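Local atomic coordinates of succinate-semialdehyde dehydrogenase (PDB entry 4ITA), a protein that probably oxidises succinic semialdehyde to succinate, transferring a hydride to NADP+ as aldehyde dehydrogenases do. Residues A[311-322]-A[357-366]; A[323-333]-A[344-352]. One frame throughout, in Å; residues are numbered along the deposited sequence.

Interaction 1 of 2, residues A[311-322]-A[357-366]; sequences ILQDISRQVDQA and ILQEELFAPV. With NDP (NADPH dihydro-nicotinamide-adenine-dinucleotide phosphate), chain C; EDO (1,2-ethanediol), chain I; EDO (1,2-ethanediol), chain O; EDO (1,2-ethanediol), chain D.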
loop_
_atom_site.group_PDB
_atom_site.type_symbol
_atom_site.label_atom_id
_atom_site.label_comp_id
_atom_site.label_asym_id
_atom_site.label_seq_id
_atom_site.Cartn_x
_atom_site.Cartn_y
_atom_site.Cartn_z
ATOM N N ILE A 311 22.090 3.460 21.282
ATOM C CA ILE A 311 22.702 3.745 19.991
ATOM C C ILE A 311 24.222 3.786 20.125
ATOM O O ILE A 311 24.947 3.229 19.290
ATOM C CB ILE A 311 22.200 5.084 19.402
ATOM C CG1 ILE A 311 20.706 4.996 19.092
ATOM C CG2 ILE A 311 22.984 5.441 18.147
ATOM C CD1 ILE A 311 20.379 4.007 17.991
ATOM N N LEU A 312 24.699 4.440 21.181
ATOM C CA LEU A 312 26.128 4.500 21.454
ATOM C C LEU A 312 26.726 3.104 21.626
ATOM O O LEU A 312 27.778 2.794 21.058
ATOM C CB LEU A 312 26.396 5.363 22.688
ATOM C CG LEU A 312 27.872 5.485 23.087
ATOM C CD1 LEU A 312 28.686 6.163 21.999
ATOM C CD2 LEU A 312 28.028 6.218 24.410
ATOM N N GLN A 313 26.051 2.254 22.396
ATOM C CA GLN A 313 26.526 0.889 22.601
ATOM C C GLN A 313 26.541 0.116 21.290
ATOM O O GLN A 313 27.495 -0.611 20.995
ATOM C CB GLN A 313 25.656 0.160 23.628
ATOM C CG GLN A 313 25.815 0.671 25.041
ATOM C CD GLN A 313 24.738 0.142 25.959
ATOM O OE1 GLN A 313 23.741 -0.421 25.503
ATOM N NE2 GLN A 313 24.928 0.323 27.260
ATOM N N ASP A 314 25.483 0.275 20.502
ATOM C CA ASP A 314 25.371 -0.446 19.241
ATOM C C ASP A 314 26.471 -0.064 18.246
ATOM O O ASP A 314 27.145 -0.944 17.702
ATOM C CB ASP A 314 23.984 -0.265 18.612
ATOM C CG ASP A 314 22.888 -0.986 19.377
ATOM O OD1 ASP A 314 23.198 -1.848 20.227
ATOM O OD2 ASP A 314 21.706 -0.687 19.113
ATOM N N ILE A 315 26.665 1.228 17.998
ATOM C CA ILE A 315 27.702 1.616 17.040
ATOM C C ILE A 315 29.097 1.230 17.542
ATOM O O ILE A 315 29.954 0.823 16.754
ATOM C CB ILE A 315 27.646 3.125 16.650
ATOM C CG1 ILE A 315 28.621 3.425 15.497
ATOM C CG2 ILE A 315 27.952 4.030 17.844
ATOM C CD1 ILE A 315 28.244 2.799 14.156
ATOM N N SER A 316 29.316 1.329 18.849
ATOM C CA SER A 316 30.614 0.979 19.412
ATOM C C SER A 316 30.918 -0.488 19.142
ATOM O O SER A 316 32.037 -0.837 18.754
ATOM C CB SER A 316 30.655 1.264 20.917
ATOM O OG SER A 316 30.519 2.651 21.180
ATOM N N ARG A 317 29.912 -1.338 19.333
ATOM C CA ARG A 317 30.058 -2.766 19.074
ATOM C C ARG A 317 30.254 -3.053 17.586
ATOM O O ARG A 317 31.133 -3.835 17.211
ATOM C CB ARG A 317 28.853 -3.548 19.610
ATOM C CG ARG A 317 28.984 -5.053 19.393
ATOM C CD ARG A 317 27.669 -5.804 19.619
ATOM N NE ARG A 317 26.545 -5.208 18.894
ATOM C CZ ARG A 317 26.357 -5.302 17.580
ATOM N NH1 ARG A 317 27.223 -5.960 16.821
ATOM N NH2 ARG A 317 25.304 -4.716 17.019
ATOM N N GLN A 318 29.441 -2.429 16.733
ATOM C CA GLN A 318 29.558 -2.638 15.291
ATOM C C GLN A 318 30.965 -2.311 14.803
ATOM O O GLN A 318 31.577 -3.076 14.049
ATOM C CB GLN A 318 28.555 -1.781 14.521
ATOM C CG GLN A 318 27.106 -2.208 14.649
ATOM C CD GLN A 318 26.181 -1.210 13.988
ATOM O OE1 GLN A 318 26.139 -0.045 14.374
ATOM N NE2 GLN A 318 25.446 -1.656 12.976
ATOM N N VAL A 319 31.480 -1.167 15.237
ATOM C CA VAL A 319 32.821 -0.759 14.851
ATOM C C VAL A 319 33.876 -1.701 15.431
ATOM O O VAL A 319 34.765 -2.156 14.708
ATOM C CB VAL A 319 33.100 0.695 15.252
ATOM C CG1 VAL A 319 34.560 1.053 14.989
ATOM C CG2 VAL A 319 32.178 1.626 14.472
ATOM N N ASP A 320 33.760 -2.017 16.717
ATOM C CA ASP A 320 34.708 -2.932 17.358
ATOM C C ASP A 320 34.788 -4.281 16.651
ATOM O O ASP A 320 35.885 -4.801 16.415
ATOM C CB ASP A 320 34.357 -3.145 18.833
ATOM C CG ASP A 320 34.686 -1.947 19.705
ATOM O OD1 ASP A 320 35.306 -0.979 19.216
ATOM O OD2 ASP A 320 34.325 -1.988 20.901
ATOM N N GLN A 321 33.639 -4.855 16.311
ATOM C CA GLN A 321 33.636 -6.155 15.640
ATOM C C GLN A 321 34.199 -6.079 14.219
ATOM O O GLN A 321 34.889 -6.999 13.769
ATOM C CB GLN A 321 32.250 -6.819 15.696
ATOM C CG GLN A 321 31.865 -7.227 17.126
ATOM C CD GLN A 321 30.602 -8.071 17.211
ATOM O OE1 GLN A 321 29.495 -7.544 17.290
ATOM N NE2 GLN A 321 30.770 -9.390 17.224
ATOM N N ALA A 322 33.944 -4.978 13.519
ATOM C CA ALA A 322 34.494 -4.795 12.174
ATOM C C ALA A 322 36.011 -4.708 12.225
ATOM O O ALA A 322 36.708 -5.315 11.407
ATOM C CB ALA A 322 33.915 -3.551 11.515
ATOM N N ILE A 357 29.079 -6.007 9.139
ATOM C CA ILE A 357 28.839 -4.569 9.124
ATOM C C ILE A 357 28.470 -4.065 7.729
ATOM O O ILE A 357 27.743 -3.083 7.594
ATOM C CB ILE A 357 30.045 -3.787 9.700
ATOM C CG1 ILE A 357 29.628 -2.367 10.099
ATOM C CG2 ILE A 357 31.209 -3.766 8.716
ATOM C CD1 ILE A 357 30.738 -1.570 10.745
ATOM N N LEU A 358 28.945 -4.761 6.698
ATOM C CA LEU A 358 28.684 -4.383 5.314
ATOM C C LEU A 358 27.191 -4.376 4.999
ATOM O O LEU A 358 26.744 -3.698 4.072
ATOM C CB LEU A 358 29.400 -5.350 4.367
ATOM C CG LEU A 358 30.921 -5.306 4.432
ATOM C CD1 LEU A 358 31.497 -6.385 3.529
ATOM C CD2 LEU A 358 31.419 -3.922 4.030
ATOM N N GLN A 359 26.427 -5.133 5.779
ATOM C CA GLN A 359 25.002 -5.302 5.532
ATOM C C GLN A 359 24.135 -4.540 6.533
ATOM O O GLN A 359 22.911 -4.658 6.513
ATOM C CB GLN A 359 24.649 -6.791 5.561
ATOM C CG GLN A 359 25.351 -7.611 4.482
ATOM C CD GLN A 359 24.917 -7.212 3.086
ATOM O OE1 GLN A 359 23.775 -7.444 2.693
ATOM N NE2 GLN A 359 25.821 -6.594 2.332
ATOM N N GLU A 360 24.769 -3.769 7.410
ATOM C CA GLU A 360 24.053 -3.101 8.498
ATOM C C GLU A 360 23.989 -1.600 8.324
ATOM O O GLU A 360 24.805 -1.004 7.610
ATOM C CB GLU A 360 24.698 -3.416 9.848
ATOM C CG GLU A 360 24.691 -4.891 10.193
ATOM C CD GLU A 360 25.161 -5.160 11.603
ATOM O OE1 GLU A 360 25.967 -4.367 12.133
ATOM O OE2 GLU A 360 24.711 -6.167 12.190
ATOM N N GLU A 361 23.014 -0.987 8.987
ATOM C CA GLU A 361 22.909 0.463 9.018
ATOM C C GLU A 361 23.767 1.027 10.135
ATOM O O GLU A 361 23.669 0.589 11.286
ATOM C CB GLU A 361 21.458 0.906 9.219
ATOM C CG GLU A 361 21.315 2.425 9.292
ATOM C CD GLU A 361 19.876 2.899 9.347
ATOM O OE1 GLU A 361 19.068 2.268 10.060
ATOM O OE2 GLU A 361 19.560 3.914 8.687
ATOM N N LEU A 362 24.615 1.990 9.789
ATOM C CA LEU A 362 25.437 2.675 10.777
ATOM C C LEU A 362 24.795 4.018 11.107
ATOM O O LEU A 362 24.912 4.984 10.353
ATOM C CB LEU A 362 26.871 2.844 10.268
ATOM C CG LEU A 362 27.636 1.559 9.939
ATOM C CD1 LEU A 362 29.091 1.881 9.635
ATOM C CD2 LEU A 362 27.519 0.530 11.062
ATOM N N PHE A 363 24.102 4.053 12.239
ATOM C CA PHE A 363 23.252 5.181 12.605
ATOM C C PHE A 363 24.030 6.082 13.555
ATOM O O PHE A 363 23.689 6.225 14.725
ATOM C CB PHE A 363 21.968 4.655 13.256
ATOM C CG PHE A 363 20.756 5.508 13.003
ATOM C CD1 PHE A 363 20.339 5.782 11.710
ATOM C CD2 PHE A 363 20.017 6.012 14.060
ATOM C CE1 PHE A 363 19.215 6.558 11.481
ATOM C CE2 PHE A 363 18.889 6.784 13.839
ATOM C CZ PHE A 363 18.489 7.053 12.551
ATOM N N ALA A 364 25.086 6.686 13.021
ATOM C CA ALA A 364 26.105 7.399 13.773
ATOM C C ALA A 364 27.061 7.939 12.711
ATOM O O ALA A 364 26.994 7.509 11.562
ATOM C CB ALA A 364 26.825 6.427 14.708
ATOM N N PRO A 365 27.965 8.868 13.075
ATOM C CA PRO A 365 28.773 9.491 12.014
ATOM C C PRO A 365 29.979 8.648 11.609
ATOM O O PRO A 365 31.128 9.077 11.769
ATOM C CB PRO A 365 29.222 10.806 12.655
ATOM C CG PRO A 365 29.318 10.480 14.119
ATOM C CD PRO A 365 28.189 9.507 14.388
ATOM N N VAL A 366 29.703 7.461 11.078
ATOM C CA VAL A 366 30.729 6.472 10.773
ATOM C C VAL A 366 30.627 6.101 9.302
ATOM O O VAL A 366 29.644 5.486 8.874
ATOM C CB VAL A 366 30.559 5.202 11.648
ATOM C CG1 VAL A 366 31.634 4.155 11.323
ATOM C CG2 VAL A 366 30.587 5.567 13.125
HETATM P PA NDP C . 12.894 2.137 16.383
HETATM O O1A NDP C . 12.285 1.305 15.292
HETATM O O2A NDP C . 13.532 1.466 17.567
HETATM O O5B NDP C . 11.771 3.125 16.950
HETATM C C5B NDP C . 10.939 3.910 16.086
HETATM C C4B NDP C . 9.519 4.001 16.639
HETATM O O4B NDP C . 8.935 2.695 16.628
HETATM C C3B NDP C . 9.460 4.454 18.093
HETATM O O3B NDP C . 8.233 5.168 18.302
HETATM C C2B NDP C . 9.413 3.142 18.852
HETATM O O2B NDP C . 8.817 3.249 20.138
HETATM C C1B NDP C . 8.501 2.360 17.948
HETATM N N9A NDP C . 8.616 0.898 18.053
HETATM C C8A NDP C . 9.725 0.155 18.238
HETATM N N7A NDP C . 9.409 -1.162 18.238
HETATM C C5A NDP C . 8.087 -1.260 18.026
HETATM C C6A NDP C . 7.095 -2.340 17.907
HETATM N N6A NDP C . 7.484 -3.626 18.010
HETATM N N1A NDP C . 5.813 -1.987 17.692
HETATM C C2A NDP C . 5.418 -0.712 17.581
HETATM N N3A NDP C . 6.262 0.326 17.685
HETATM C C4A NDP C . 7.574 0.102 17.901
HETATM O O3 NDP C . 13.920 3.114 15.585
HETATM P PN NDP C . 15.353 3.779 15.964
HETATM O O1N NDP C . 16.244 2.805 16.701
HETATM O O2N NDP C . 15.074 5.143 16.533
HETATM O O5D NDP C . 15.982 3.976 14.494
HETATM C C5D NDP C . 15.392 4.883 13.573
HETATM C C4D NDP C . 15.206 4.199 12.230
HETATM O O4D NDP C . 14.268 4.940 11.435
HETATM C C3D NDP C . 16.482 4.132 11.416
HETATM O O3D NDP C . 16.602 2.848 10.793
HETATM C C2D NDP C . 16.265 5.252 10.417
HETATM O O2D NDP C . 17.077 5.058 9.259
HETATM C C1D NDP C . 14.787 5.112 10.114
HETATM N N1N NDP C . 14.282 6.341 9.487
HETATM C C2N NDP C . 13.513 6.275 8.387
HETATM C C3N NDP C . 13.422 7.374 7.534
HETATM C C7N NDP C . 12.549 7.349 6.315
HETATM O O7N NDP C . 11.827 8.320 6.096
HETATM N N7N NDP C . 12.577 6.296 5.502
HETATM C C4N NDP C . 14.214 8.631 7.802
HETATM C C5N NDP C . 14.561 8.701 9.216
HETATM C C6N NDP C . 14.582 7.552 10.001
HETATM P P2B NDP C . 9.705 3.302 21.476
HETATM O O1X NDP C . 8.654 3.390 22.545
HETATM O O2X NDP C . 10.493 2.014 21.528
HETATM O O3X NDP C . 10.572 4.523 21.417
HETATM C C1 EDO I . 22.620 0.901 15.314
HETATM O O1 EDO I . 22.127 0.869 13.961
HETATM C C2 EDO I . 23.676 1.997 15.449
HETATM O O2 EDO I . 24.430 2.052 14.237
HETATM C C1 EDO O . 18.780 2.517 13.445
HETATM O O1 EDO O . 19.469 1.561 12.622
HETATM C C2 EDO O . 19.060 2.285 14.923
HETATM O O2 EDO O . 18.138 1.307 15.424
HETATM C C1 EDO D . 32.257 -7.734 11.624
HETATM O O1 EDO D . 31.315 -6.861 10.977
HETATM C C2 EDO D . 31.569 -9.024 12.066
HETATM O O2 EDO D . 31.285 -9.833 10.920
HETATM O O HOH W 1 27.716 -5.596 13.720
HETATM O O HOH W 2 24.506 -6.249 14.796
#
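I315, Q318 and A322 make one side of helix 309-325 into a mostly buried packing face for 357-366, a 3-10 turn and loop that leads into strand 366-372 and reaches the NADPH. I315 CG1 is turned anti to the backbone N (chi1 -172°), which lays it against A364 CB at 3.6 Å and brings CG1 and CD1 past V366 CG2, while CD1 also meets L362 CD2. One turn on, Q318 crosses E360 at a slant, the amide and carboxylate planes 50° apart. Q318 NE2 gives E360 OE1 a nearly straight bond of 2.9 Å, leaving in its own amide plane but arriving from above the carboxylate plane. The same nitrogen makes a weak bond to E361 O, so the amide spans two successive residues of the loop. E360 is also bridged to R317 by two waters and salt-bridged through OE2 to K356. At the far end I357 CD1 rests on A322 CB, 3.8 Å away. E361, L362 and F363 belong to the Glu-x-Phe motif of the aldehyde dehydrogenase family, and here its glutamate grips the nicotinamide ribose of the cofactor. NDP O3D donates to E361 OE1 at 2.6 Å and NDP O2D to OE2 at 2.8 Å; OE2 is also held by K268 and the backbone N of G233. The F363 ring turns one face to the same ribose, CE1 lying 3.4 Å from NDP C2D, and I311 CD1 approaches the ring obliquely. With an alanine here, that ribose would probably lose its aromatic wall and a gap would open between it and I311 CD1. F363 is the centre of an inverse gamma turn; its buried carbonyl O has no polar partner in the model and faces I311 CG2 at 3.6 Å.

Interaction 2 of 2, residues A[323-333]-A[344-352]; sequences VAAGAKILLGG and PPTILTEIP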
loop_
_atom_site.group_PDB
_atom_site.type_symbol
_atom_site.label_atom_id
_atom_site.label_comp_id
_atom_site.label_asym_id
_atom_site.label_seq_id
_atom_site.Cartn_x
_atom_site.Cartn_y
_atom_site.Cartn_z
ATOM N N VAL A 323 36.515 -3.947 13.189
ATOM C CA VAL A 323 37.955 -3.799 13.368
ATOM C C VAL A 323 38.607 -5.125 13.767
ATOM O O VAL A 323 39.675 -5.478 13.258
ATOM C CB VAL A 323 38.272 -2.686 14.375
ATOM C CG1 VAL A 323 39.763 -2.658 14.703
ATOM C CG2 VAL A 323 37.843 -1.346 13.813
ATOM N N ALA A 324 37.954 -5.869 14.652
ATOM C CA ALA A 324 38.462 -7.181 15.062
ATOM C C ALA A 324 38.544 -8.140 13.871
ATOM O O ALA A 324 39.413 -9.014 13.819
ATOM C CB ALA A 324 37.598 -7.765 16.179
ATOM N N ALA A 325 37.641 -7.962 12.911
ATOM C CA ALA A 325 37.620 -8.772 11.698
ATOM C C ALA A 325 38.706 -8.378 10.695
ATOM O O ALA A 325 39.024 -9.150 9.788
ATOM C CB ALA A 325 36.254 -8.705 11.041
ATOM N N GLY A 326 39.253 -7.174 10.838
ATOM C CA GLY A 326 40.326 -6.726 9.968
ATOM C C GLY A 326 40.158 -5.342 9.363
ATOM O O GLY A 326 41.064 -4.846 8.706
ATOM N N ALA A 327 39.002 -4.713 9.570
ATOM C CA ALA A 327 38.786 -3.361 9.061
ATOM C C ALA A 327 39.770 -2.398 9.704
ATOM O O ALA A 327 40.185 -2.593 10.848
ATOM C CB ALA A 327 37.364 -2.906 9.322
ATOM N N LYS A 328 40.138 -1.355 8.967
ATOM C CA LYS A 328 41.074 -0.356 9.471
ATOM C C LYS A 328 40.350 0.927 9.852
ATOM O O LYS A 328 39.420 1.347 9.167
ATOM C CB LYS A 328 42.140 -0.061 8.420
ATOM C CG LYS A 328 42.930 -1.294 8.012
ATOM C CD LYS A 328 43.515 -2.006 9.227
ATOM C CE LYS A 328 44.198 -3.291 8.809
ATOM N NZ LYS A 328 44.956 -3.088 7.542
ATOM N N ILE A 329 40.779 1.533 10.952
ATOM C CA ILE A 329 40.257 2.818 11.393
ATOM C C ILE A 329 41.168 3.920 10.876
ATOM O O ILE A 329 42.346 3.994 11.241
ATOM C CB ILE A 329 40.216 2.924 12.928
ATOM C CG1 ILE A 329 39.328 1.837 13.533
ATOM C CG2 ILE A 329 39.733 4.311 13.353
ATOM C CD1 ILE A 329 39.366 1.790 15.058
ATOM N N LEU A 330 40.631 4.783 10.026
ATOM C CA LEU A 330 41.390 5.918 9.526
ATOM C C LEU A 330 41.252 7.094 10.491
ATOM O O LEU A 330 42.156 7.925 10.616
ATOM C CB LEU A 330 40.892 6.291 8.126
ATOM C CG LEU A 330 41.649 7.347 7.320
ATOM C CD1 LEU A 330 43.083 6.906 7.051
ATOM C CD2 LEU A 330 40.927 7.620 6.014
ATOM N N LEU A 331 40.123 7.139 11.192
ATOM C CA LEU A 331 39.795 8.230 12.092
ATOM C C LEU A 331 38.728 7.771 13.082
ATOM O O LEU A 331 37.805 7.061 12.692
ATOM C CB LEU A 331 39.250 9.409 11.284
ATOM C CG LEU A 331 38.940 10.661 12.103
ATOM C CD1 LEU A 331 40.231 11.397 12.451
ATOM C CD2 LEU A 331 38.005 11.576 11.363
ATOM N N GLY A 332 38.844 8.174 14.347
ATOM C CA GLY A 332 37.810 7.913 15.341
ATOM C C GLY A 332 37.771 6.478 15.829
ATOM O O GLY A 332 38.807 5.891 16.148
ATOM N N GLY A 333 36.572 5.913 15.929
ATOM C CA GLY A 333 36.448 4.490 16.198
ATOM C C GLY A 333 36.303 4.051 17.644
ATOM O O GLY A 333 36.334 2.856 17.934
ATOM N N PRO A 344 32.744 9.907 18.046
ATOM C CA PRO A 344 33.369 10.838 17.100
ATOM C C PRO A 344 33.158 10.442 15.642
ATOM O O PRO A 344 32.929 9.265 15.352
ATOM C CB PRO A 344 34.855 10.706 17.443
ATOM C CG PRO A 344 34.989 9.281 17.839
ATOM C CD PRO A 344 33.722 8.964 18.605
ATOM N N PRO A 345 33.226 11.420 14.730
ATOM C CA PRO A 345 33.295 11.103 13.300
ATOM C C PRO A 345 34.356 10.039 13.049
ATOM O O PRO A 345 35.476 10.144 13.552
ATOM C CB PRO A 345 33.705 12.437 12.678
ATOM C CG PRO A 345 33.087 13.458 13.595
ATOM C CD PRO A 345 33.245 12.875 14.976
ATOM N N THR A 346 33.990 9.019 12.284
ATOM C CA THR A 346 34.819 7.837 12.125
ATOM C C THR A 346 34.829 7.415 10.665
ATOM O O THR A 346 33.816 7.520 9.976
ATOM C CB THR A 346 34.278 6.681 12.995
ATOM O OG1 THR A 346 34.354 7.044 14.377
ATOM C CG2 THR A 346 35.058 5.385 12.779
ATOM N N ILE A 347 35.982 6.943 10.193
ATOM C CA ILE A 347 36.090 6.409 8.844
ATOM C C ILE A 347 36.723 5.031 8.905
ATOM O O ILE A 347 37.796 4.868 9.500
ATOM C CB ILE A 347 36.927 7.326 7.926
ATOM C CG1 ILE A 347 36.284 8.716 7.814
ATOM C CG2 ILE A 347 37.117 6.680 6.550
ATOM C CD1 ILE A 347 37.170 9.755 7.137
ATOM N N LEU A 348 36.039 4.049 8.319
ATOM C CA LEU A 348 36.528 2.674 8.225
ATOM C C LEU A 348 36.856 2.336 6.780
ATOM O O LEU A 348 36.089 2.649 5.858
ATOM C CB LEU A 348 35.481 1.684 8.746
ATOM C CG LEU A 348 34.955 1.873 10.172
ATOM C CD1 LEU A 348 33.865 0.855 10.480
ATOM C CD2 LEU A 348 36.079 1.797 11.195
ATOM N N THR A 349 38.002 1.691 6.589
ATOM C CA THR A 349 38.455 1.275 5.271
ATOM C C THR A 349 38.859 -0.193 5.311
ATOM O O THR A 349 38.965 -0.790 6.390
ATOM C CB THR A 349 39.677 2.095 4.827
ATOM O OG1 THR A 349 40.781 1.807 5.694
ATOM C CG2 THR A 349 39.378 3.595 4.872
ATOM N N GLU A 350 39.075 -0.766 4.132
ATOM C CA GLU A 350 39.585 -2.135 4.007
ATOM C C GLU A 350 38.745 -3.130 4.798
ATOM O O GLU A 350 39.271 -4.025 5.461
ATOM C CB GLU A 350 41.048 -2.216 4.462
ATOM C CG GLU A 350 41.985 -1.272 3.739
ATOM C CD GLU A 350 43.397 -1.321 4.299
ATOM O OE1 GLU A 350 43.767 -2.360 4.887
ATOM O OE2 GLU A 350 44.126 -0.318 4.156
ATOM N N ILE A 351 37.431 -2.969 4.734
ATOM C CA ILE A 351 36.538 -3.862 5.449
ATOM C C ILE A 351 36.520 -5.218 4.752
ATOM O O ILE A 351 36.267 -5.292 3.554
ATOM C CB ILE A 351 35.117 -3.273 5.537
ATOM C CG1 ILE A 351 35.166 -1.894 6.206
ATOM C CG2 ILE A 351 34.191 -4.222 6.292
ATOM C CD1 ILE A 351 33.947 -1.041 5.947
ATOM N N PRO A 352 36.813 -6.293 5.502
ATOM C CA PRO A 352 36.872 -7.637 4.915
ATOM C C PRO A 352 35.556 -8.074 4.284
ATOM O O PRO A 352 34.489 -7.779 4.821
ATOM C CB PRO A 352 37.182 -8.530 6.121
ATOM C CG PRO A 352 37.852 -7.629 7.100
ATOM C CD PRO A 352 37.186 -6.296 6.928
HETATM O O HOH W 3 41.373 -5.866 5.654
#
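L330 lies beside I347, both side chains pointing the same way, with L330 CD2 4.0 Å from I347 CG2. The two belong to an antiparallel pair, 328-331 with 346-349, broken by a beta bulge: K328 and T349 form a hydrogen-bonded pair and I329 and L348 a non-hydrogen-bonded one, then the register slips by one so that L331 faces I347. In the bulge L330 N binds I347 O, while I347 N returns a bond to L331 O. L281 and H285 of helix 274-289 also touch L330, and F288 touches both L331 and I347. On the opposite face I329 CG1 packs against L348 CD2. K328 crosses E350 aslant. Bends at chi2 (-53°) and chi4 (40°) fold its chain over the carboxylate, with CG 3.4 Å from E350 OE1 and NZ in a salt bridge of 3.0 Å to that same oxygen, on its syn side but tilted 33° out of the carboxylate plane. Before the strand, G326 ends helix 309-325 in a Schellman motif; its positive phi suits glycine, and P352 CG presses on A325 O at 3.3 Å. A water bridges G326 O and E350 O. At the other end T346 OG1 donates to P344 O, from above that carbonyl's plane, and accepts from G333 N at 2.9 Å.

How the interactions relate
The two interactions lie 10 Å apart, centre to centre, and share helix 309-325: interaction 1 takes 311-322, and interaction 2 starts on its last turn. Along the chain interaction 2 is nested inside the loop that interaction 1 closes, so the path runs from helix to edge strand 328-331, back along strand 346-349, and out through 357-366 to strand 366-372, parallel to 346-349 in the same seven-stranded sheet. P365 O and T346 N, 2.9 Å apart, probably make a hydrogen bond between them, and L358 packs on I351. The cofactor-binding loop is thus packed on the helix and tied to strand 346-349 by its last residues.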